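Local coordinates for multidrug resistance protein (Vibrio cholerae, PDB 1YC9), which probably serves as the trimeric outer membrane channel of a multidrug efflux system, a member of the outer membrane factor family, at residues 267-272 against 339-344; 274-279 against 329-334. The protein carries 1 engineered substitution. All blocks are in the same frame, centred on the assembly; numbering follows the deposited sequence.

Both contacts join the same two helices, 260-281 and 326-391, which run antiparallel and are joined through strands 286-298 and 309-322. Contact 2 (274-279 against 329-334) lies closer in sequence to those strands and is nested within the loop that contact 1 (267-272 against 339-344) closes; their centres are 13 Å apart. The segment axes approach to 8.4 Å in contact 1 and 8.6 Å in contact 2, so the spacing hardly changes between them. Contact 1 rests on three alanines with V342 at its margin; in contact 2 the larger V276 and L331 pack beside A279 and A334. The side chain of V342 is about 8 Å from a bound mercury (II) ion and that of V276 about 13 Å from one.

Contact 1 of 2, residues 267-272 against 339-344; sequences WRAEAA and QEAVAQ
In the helical barrel of this outer membrane factor, helices 260-281 and 326-391 pack as antiparallel neighbours, and A269, A272 and A341 form the close part of their interface. The angle between the segment directions is 167°, and the axes come within 8.4 Å of each other. A341 CB projects toward the facing helix and meets it at two places one helical turn apart: it lies 3.8 Å from A269 CA and 4.0 Å from A272 CB. The methyl of A269 comes alongside the backbone of A341, with CB 4.0 Å from A341 O. At the margin V342 contributes one branch, its CG2 standing 4.4 Å from A269 CB. All of these are van der Waals contacts, and the small methyls let the backbones approach until A269 CA and A341 CA are 4.8 Å apart.

R268 starts out toward helix 326-391, but the end of its side chain leads away to helix 117-183, where NH2 forms a salt bridge with E135 and NE one with E128. Its charged end thus ties helix 260-281 to a third helix of the barrel. On helix 326-391, Q339 and E340 pack on A54 of the second subunit, and A343 and Q344 on M51 of that subunit. Such close, nearly antiparallel alanine packing resembles the Alacoil form of antiparallel helix packing, here within the α-barrel of a TolC-like channel.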
# COMPACT_ATOMS: atom_id res chain seq x y z
N TRP A 267 -22.34 3.55 3.32
CA TRP A 267 -22.96 3.74 2.04
C TRP A 267 -22.48 2.65 1.04
O TRP A 267 -23.22 2.27 0.16
CB TRP A 267 -22.61 5.13 1.48
CG TRP A 267 -23.44 6.18 2.03
CD1 TRP A 267 -23.05 7.21 2.83
CD2 TRP A 267 -24.86 6.31 1.87
NE1 TRP A 267 -24.13 7.99 3.18
CE2 TRP A 267 -25.26 7.46 2.60
CE3 TRP A 267 -25.82 5.59 1.17
CZ2 TRP A 267 -26.58 7.92 2.61
CZ3 TRP A 267 -27.16 6.05 1.17
CH2 TRP A 267 -27.51 7.19 1.91
N ARG A 268 -21.25 2.19 1.17
CA ARG A 268 -20.73 1.20 0.25
C ARG A 268 -21.36 -0.14 0.51
O ARG A 268 -21.65 -0.90 -0.45
CB ARG A 268 -19.23 1.13 0.30
CG ARG A 268 -18.58 2.29 -0.38
CD ARG A 268 -17.29 1.99 -0.99
NE ARG A 268 -16.97 3.15 -1.81
CZ ARG A 268 -16.17 4.12 -1.44
NH1 ARG A 268 -15.97 5.15 -2.28
NH2 ARG A 268 -15.58 4.09 -0.24
N ALA A 269 -21.66 -0.40 1.77
CA ALA A 269 -22.43 -1.60 2.14
C ALA A 269 -23.88 -1.54 1.61
O ALA A 269 -24.41 -2.49 1.05
CB ALA A 269 -22.38 -1.86 3.62
N GLU A 270 -24.52 -0.35 1.68
CA GLU A 270 -25.78 -0.13 0.97
C GLU A 270 -25.73 -0.39 -0.55
O GLU A 270 -26.61 -1.03 -1.08
CB GLU A 270 -26.31 1.29 1.22
CG GLU A 270 -27.74 1.46 0.69
CD GLU A 270 -28.67 0.39 1.19
OE1 GLU A 270 -28.75 0.28 2.43
OE2 GLU A 270 -29.29 -0.36 0.36
N ALA A 271 -24.69 0.12 -1.21
CA ALA A 271 -24.50 -0.05 -2.64
C ALA A 271 -24.38 -1.54 -2.97
O ALA A 271 -25.09 -2.04 -3.86
CB ALA A 271 -23.26 0.68 -3.07
N ALA A 272 -23.58 -2.24 -2.17
CA ALA A 272 -23.43 -3.72 -2.31
C ALA A 272 -24.74 -4.48 -2.12
O ALA A 272 -24.99 -5.42 -2.85
CB ALA A 272 -22.34 -4.26 -1.37
N GLN A 339 -21.16 -9.09 1.72
CA GLN A 339 -20.57 -9.58 2.95
C GLN A 339 -19.24 -8.91 3.24
O GLN A 339 -18.97 -8.56 4.40
CB GLN A 339 -20.46 -11.12 2.86
CG GLN A 339 -21.80 -11.79 2.92
CD GLN A 339 -21.75 -13.32 2.71
OE1 GLN A 339 -21.65 -14.08 3.68
NE2 GLN A 339 -21.88 -13.74 1.50
N GLU A 340 -18.41 -8.74 2.22
CA GLU A 340 -17.17 -8.05 2.32
C GLU A 340 -17.40 -6.60 2.78
O GLU A 340 -16.71 -6.12 3.68
CB GLU A 340 -16.49 -8.02 0.99
CG GLU A 340 -15.17 -7.29 1.03
CD GLU A 340 -14.56 -7.16 -0.32
OE1 GLU A 340 -15.26 -6.69 -1.27
OE2 GLU A 340 -13.39 -7.51 -0.43
N ALA A 341 -18.35 -5.94 2.13
CA ALA A 341 -18.62 -4.53 2.46
C ALA A 341 -19.12 -4.35 3.90
O ALA A 341 -18.75 -3.36 4.58
CB ALA A 341 -19.58 -3.95 1.45
N VAL A 342 -19.91 -5.29 4.39
CA VAL A 342 -20.41 -5.26 5.77
C VAL A 342 -19.23 -5.47 6.72
O VAL A 342 -19.12 -4.82 7.76
CB VAL A 342 -21.51 -6.31 6.00
CG1 VAL A 342 -21.80 -6.56 7.46
CG2 VAL A 342 -22.76 -5.95 5.28
N ALA A 343 -18.34 -6.39 6.35
CA ALA A 343 -17.19 -6.67 7.18
C ALA A 343 -16.28 -5.46 7.19
O ALA A 343 -15.71 -5.13 8.24
CB ALA A 343 -16.42 -7.91 6.67
N GLN A 344 -16.14 -4.81 6.03
CA GLN A 344 -15.36 -3.60 5.92
C GLN A 344 -15.93 -2.49 6.83
O GLN A 344 -15.16 -1.79 7.50
CB GLN A 344 -15.21 -3.13 4.49
CG GLN A 344 -14.20 -3.94 3.70
CD GLN A 344 -14.25 -3.66 2.20
OE1 GLN A 344 -15.33 -3.38 1.66
NE2 GLN A 344 -13.11 -3.79 1.51

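Contact 2 of 2, residues 274-279 against 329-334; sequences QQVGIA and GQLTSA
L331 reaches from helix 326-391 to A279 and V276 on helix 260-281. Its CB lies 4.1 Å from A279 CB. From there CG is anti to the backbone N (chi1 178°), and the side chain ends nearer the other helix than it began. CD1, rather than CD2, makes the contact, touching A279 CB at 3.7 Å and the carbonyl oxygen of V276 at 3.9 Å. V276 CG1 packs against the same CD1, so this methyl is met by both residues.

The other branch of V276, CG2, approaches the backbone of A334 and stands 3.4 Å from A334 O. The methyl of A334 points toward helix 260-281, where its CB lies 3.8 Å from Q275 O and 3.9 Å from A279 CB. A279 is therefore flanked by L331 and A334, one helical turn apart on the facing helix.

The segments run antiparallel at 171°; helix 260-281 leads into strand 286-298, and strand 309-322 leads into helix 326-391. On the side of helix 260-281, Q274 and I278 pack against helix 117-183; on that of helix 326-391, T332 and S333 touch G61 of the second subunit, placing the pair between a helix of its own chain and a neighbouring protomer.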
# COMPACT_ATOMS: atom_id res chain seq x y z
N GLN A 274 -27.72 -3.35 -2.75
CA GLN A 274 -28.49 -3.08 -3.96
C GLN A 274 -28.01 -3.97 -5.11
O GLN A 274 -28.82 -4.42 -5.92
CB GLN A 274 -28.33 -1.62 -4.40
CG GLN A 274 -29.01 -0.54 -3.47
CD GLN A 274 -30.49 -0.78 -3.25
OE1 GLN A 274 -30.99 -0.67 -2.15
NE2 GLN A 274 -31.18 -1.09 -4.31
N GLN A 275 -26.70 -4.16 -5.20
CA GLN A 275 -26.12 -5.03 -6.22
C GLN A 275 -26.54 -6.51 -6.06
O GLN A 275 -26.63 -7.23 -7.06
CB GLN A 275 -24.60 -4.85 -6.31
CG GLN A 275 -24.22 -3.45 -6.74
CD GLN A 275 -22.77 -3.07 -6.57
OE1 GLN A 275 -22.32 -2.09 -7.18
NE2 GLN A 275 -22.04 -3.77 -5.71
N VAL A 276 -26.82 -6.93 -4.84
CA VAL A 276 -27.37 -8.25 -4.59
C VAL A 276 -28.76 -8.26 -5.20
O VAL A 276 -29.16 -9.23 -5.85
CB VAL A 276 -27.39 -8.63 -3.07
CG1 VAL A 276 -28.19 -9.87 -2.82
CG2 VAL A 276 -26.00 -8.77 -2.54
N GLY A 277 -29.53 -7.17 -4.99
CA GLY A 277 -30.81 -7.09 -5.61
C GLY A 277 -30.79 -7.15 -7.13
O GLY A 277 -31.65 -7.78 -7.71
N ILE A 278 -29.86 -6.46 -7.75
CA ILE A 278 -29.70 -6.49 -9.18
C ILE A 278 -29.50 -7.94 -9.61
O ILE A 278 -30.08 -8.39 -10.61
CB ILE A 278 -28.50 -5.67 -9.62
CG1 ILE A 278 -28.76 -4.13 -9.41
CG2 ILE A 278 -28.14 -5.91 -11.07
CD1 ILE A 278 -27.52 -3.31 -9.53
N ALA A 279 -28.60 -8.65 -8.92
CA ALA A 279 -28.26 -10.02 -9.32
C ALA A 279 -29.47 -10.95 -9.20
O ALA A 279 -29.71 -11.83 -10.04
CB ALA A 279 -27.10 -10.58 -8.48
N GLY A 329 -23.68 -17.71 -10.42
CA GLY A 329 -22.38 -17.26 -10.02
C GLY A 329 -22.36 -15.73 -9.77
O GLY A 329 -21.64 -15.30 -8.88
N GLN A 330 -23.08 -14.97 -10.59
CA GLN A 330 -23.13 -13.52 -10.44
C GLN A 330 -23.78 -13.15 -9.12
O GLN A 330 -23.30 -12.25 -8.42
CB GLN A 330 -23.91 -12.90 -11.62
CG GLN A 330 -23.01 -12.62 -12.80
CD GLN A 330 -23.71 -11.93 -13.98
OE1 GLN A 330 -24.33 -10.91 -13.80
NE2 GLN A 330 -23.54 -12.46 -15.17
N LEU A 331 -24.82 -13.91 -8.76
CA LEU A 331 -25.49 -13.72 -7.47
C LEU A 331 -24.55 -14.09 -6.33
O LEU A 331 -24.40 -13.32 -5.40
CB LEU A 331 -26.79 -14.52 -7.41
CG LEU A 331 -27.56 -14.45 -6.11
CD1 LEU A 331 -27.90 -12.97 -5.71
CD2 LEU A 331 -28.81 -15.26 -6.18
N THR A 332 -23.87 -15.23 -6.40
CA THR A 332 -22.87 -15.54 -5.39
C THR A 332 -21.80 -14.44 -5.23
O THR A 332 -21.47 -14.07 -4.12
CB THR A 332 -22.22 -16.93 -5.71
OG1 THR A 332 -23.24 -17.92 -5.59
CG2 THR A 332 -21.14 -17.26 -4.68
N SER A 333 -21.28 -13.94 -6.33
CA SER A 333 -20.28 -12.90 -6.29
C SER A 333 -20.86 -11.61 -5.67
O SER A 333 -20.15 -10.95 -4.90
CB SER A 333 -19.73 -12.68 -7.69
OG SER A 333 -18.92 -13.81 -8.01
N ALA A 334 -22.11 -11.31 -5.98
CA ALA A 334 -22.74 -10.08 -5.45
C ALA A 334 -22.95 -10.29 -3.93
O ALA A 334 -22.69 -9.40 -3.15
CB ALA A 334 -24.03 -9.81 -6.15